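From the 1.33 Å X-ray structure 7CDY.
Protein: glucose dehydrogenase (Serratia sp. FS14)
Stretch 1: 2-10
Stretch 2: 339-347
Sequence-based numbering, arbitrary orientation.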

# COMPACT_ATOMS: atom_id res chain seq x y z
N PRO A 2 -8.02 17.44 16.04
CA PRO A 2 -8.11 17.65 14.59
C PRO A 2 -9.56 17.81 14.15
O PRO A 2 -10.47 17.38 14.85
CB PRO A 2 -7.55 16.35 14.02
CG PRO A 2 -7.95 15.33 15.03
CD PRO A 2 -7.86 16.01 16.37
N THR A 3 -9.77 18.42 12.99
CA THR A 3 -11.09 18.50 12.40
C THR A 3 -11.32 17.29 11.51
O THR A 3 -10.40 16.82 10.84
CB THR A 3 -11.24 19.78 11.56
OG1 THR A 3 -10.24 19.80 10.53
CG2 THR A 3 -11.09 21.02 12.45
N VAL A 4 -12.55 16.78 11.51
CA VAL A 4 -12.94 15.66 10.66
C VAL A 4 -14.26 16.00 9.98
O VAL A 4 -15.23 16.34 10.66
CB VAL A 4 -13.09 14.34 11.43
CG1 VAL A 4 -13.49 13.21 10.47
CG2 VAL A 4 -11.81 14.00 12.17
N SER A 5 -14.29 15.88 8.66
CA SER A 5 -15.50 16.00 7.88
C SER A 5 -15.73 14.68 7.16
O SER A 5 -14.84 14.19 6.46
CB SER A 5 -15.36 17.11 6.84
OG SER A 5 -16.56 17.26 6.10
N GLN A 6 -16.91 14.11 7.34
CA GLN A 6 -17.29 12.91 6.60
C GLN A 6 -17.81 13.34 5.24
O GLN A 6 -18.85 14.01 5.15
CB GLN A 6 -18.35 12.12 7.37
CG GLN A 6 -18.80 10.87 6.64
CD GLN A 6 -19.75 10.03 7.45
OE1 GLN A 6 -19.39 9.52 8.51
NE2 GLN A 6 -20.97 9.89 6.97
N LEU A 7 -17.09 12.97 4.18
CA LEU A 7 -17.47 13.38 2.83
C LEU A 7 -18.37 12.37 2.14
O LEU A 7 -19.12 12.76 1.23
CB LEU A 7 -16.22 13.58 1.97
CG LEU A 7 -15.17 14.56 2.50
CD1 LEU A 7 -14.00 14.64 1.52
CD2 LEU A 7 -15.79 15.93 2.73
N GLN A 8 -18.30 11.10 2.52
CA GLN A 8 -19.06 10.06 1.84
C GLN A 8 -19.16 8.86 2.76
O GLN A 8 -18.23 8.57 3.51
CB GLN A 8 -18.37 9.66 0.52
CG GLN A 8 -19.14 8.64 -0.29
CD GLN A 8 -20.48 9.16 -0.76
OE1 GLN A 8 -20.57 10.24 -1.32
NE2 GLN A 8 -21.53 8.39 -0.52
N ASP A 9 -20.29 8.16 2.68
CA ASP A 9 -20.49 6.90 3.38
C ASP A 9 -20.91 5.82 2.39
O ASP A 9 -20.88 6.04 1.18
CB ASP A 9 -21.53 7.06 4.51
CG ASP A 9 -22.92 7.40 3.98
OD1 ASP A 9 -23.09 7.70 2.78
OD2 ASP A 9 -23.87 7.37 4.79
N GLY A 10 -21.30 4.65 2.90
CA GLY A 10 -21.80 3.60 2.03
C GLY A 10 -20.79 2.99 1.09
O GLY A 10 -21.16 2.48 0.03
N GLY A 339 -18.32 1.95 4.93
CA GLY A 339 -17.05 2.65 4.94
C GLY A 339 -17.20 4.11 4.58
O GLY A 339 -18.11 4.51 3.84
N LYS A 340 -16.28 4.92 5.10
CA LYS A 340 -16.34 6.37 4.99
C LYS A 340 -15.11 6.93 4.30
O LYS A 340 -14.00 6.39 4.41
CB LYS A 340 -16.43 7.01 6.39
CG LYS A 340 -17.48 6.41 7.33
CD LYS A 340 -18.90 6.52 6.79
CE LYS A 340 -19.94 6.32 7.90
NZ LYS A 340 -19.82 4.97 8.52
N LEU A 341 -15.32 8.05 3.60
CA LEU A 341 -14.26 8.94 3.15
C LEU A 341 -14.24 10.13 4.10
O LEU A 341 -15.26 10.80 4.27
CB LEU A 341 -14.54 9.41 1.72
CG LEU A 341 -13.63 10.50 1.15
CD1 LEU A 341 -12.22 9.98 0.93
CD2 LEU A 341 -14.23 11.02 -0.17
N LEU A 342 -13.09 10.38 4.73
CA LEU A 342 -12.94 11.44 5.72
C LEU A 342 -11.91 12.46 5.26
O LEU A 342 -10.87 12.11 4.70
CB LEU A 342 -12.45 10.88 7.06
CG LEU A 342 -13.29 9.76 7.67
CD1 LEU A 342 -12.63 9.27 8.95
CD2 LEU A 342 -14.72 10.21 7.92
N LYS A 343 -12.19 13.73 5.55
CA LYS A 343 -11.26 14.83 5.31
C LYS A 343 -10.81 15.35 6.67
O LYS A 343 -11.64 15.73 7.50
CB LYS A 343 -11.97 15.92 4.51
CG LYS A 343 -11.13 17.13 4.17
CD LYS A 343 -11.99 18.11 3.38
CE LYS A 343 -11.43 19.52 3.41
NZ LYS A 343 -12.30 20.47 2.66
N VAL A 344 -9.51 15.33 6.87
CA VAL A 344 -8.94 15.60 8.21
C VAL A 344 -7.93 16.73 8.17
O VAL A 344 -7.10 16.76 7.33
CB VAL A 344 -8.28 14.33 8.78
CG1 VAL A 344 -7.72 14.61 10.15
CG2 VAL A 344 -9.26 13.17 8.85
N GLY A 345 -8.09 17.66 9.12
CA GLY A 345 -7.21 18.83 9.23
C GLY A 345 -6.71 19.01 10.65
O GLY A 345 -7.25 18.47 11.54
N ALA A 346 -5.69 19.81 10.80
CA ALA A 346 -5.08 20.01 12.12
C ALA A 346 -5.94 20.84 13.07
O ALA A 346 -5.84 20.53 14.23
CB ALA A 346 -3.67 20.52 11.99
N SER A 347 -6.70 21.82 12.60
CA SER A 347 -7.62 22.66 13.46
C SER A 347 -8.27 23.73 12.59
O SER A 347 -8.94 24.59 13.19
CB SER A 347 -7.11 23.38 14.75
OG SER A 347 -5.73 23.63 14.72
O HOH W 1 -11.36 18.57 8.26

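Residues 3-10 and 339-345 form neighbouring antiparallel strands, bringing together segments at least 329 residues apart in sequence. An apolar cluster occupies the face carrying Val4, Leu342 and Val344. There Val4 sits among strand partners: its CG1 lies 4.1 Å from Leu342 CD2 and its CG2 4.3 Å from Val344 CG2, while Pro2 CB extends the row at 4.2 Å from Val344 CG1. In a second apolar contact, Leu7 points toward the second strand, with its CB 3.9 Å from Leu341 CD2 and its CD1 3.8 Å from Lys343 CB, so that the aliphatic start of the lysine serves as an apolar surface before its end leads away.

The backbone ladder holds the strands in register. Thr3 and Gly345 exchange hydrogen bonds (Thr3 N to Gly345 O, 2.9 Å; Gly345 N to Thr3 O, 3.0 Å), as do Ser5 and Lys343 (Ser5 N to Lys343 O, 2.9 Å; Lys343 N to Ser5 O, 2.8 Å). Regular alternation then breaks at a beta bulge. Leu341 O accepts from Leu7 N at 2.8 Å, but Leu341 N donates to Gln8 O at 3.0 Å, so two residues of the first strand face one of the second. Leu7, with phi/psi of -91/-26°, departs from extended geometry and is the extra residue. Most ladder carbonyls also receive a CA-H...O contact, the shortest from Val344 CA to Thr3 O at 3.2 Å.

Toward the polar edge, the Lys340 side chain passes close to two residues, its CE 3.3 Å from Gln6 OE1 and its CD 3.5 Å from Asp9 CB. At the other end, water 1 bridges the strands, lying 2.8 Å from Thr3 OG1 and donating to Lys343 O at 3.0 Å. The absence of a side chain at Gly345 matters here: an ideal CB would lie 2.9 Å from Thr3 OG1, a clash.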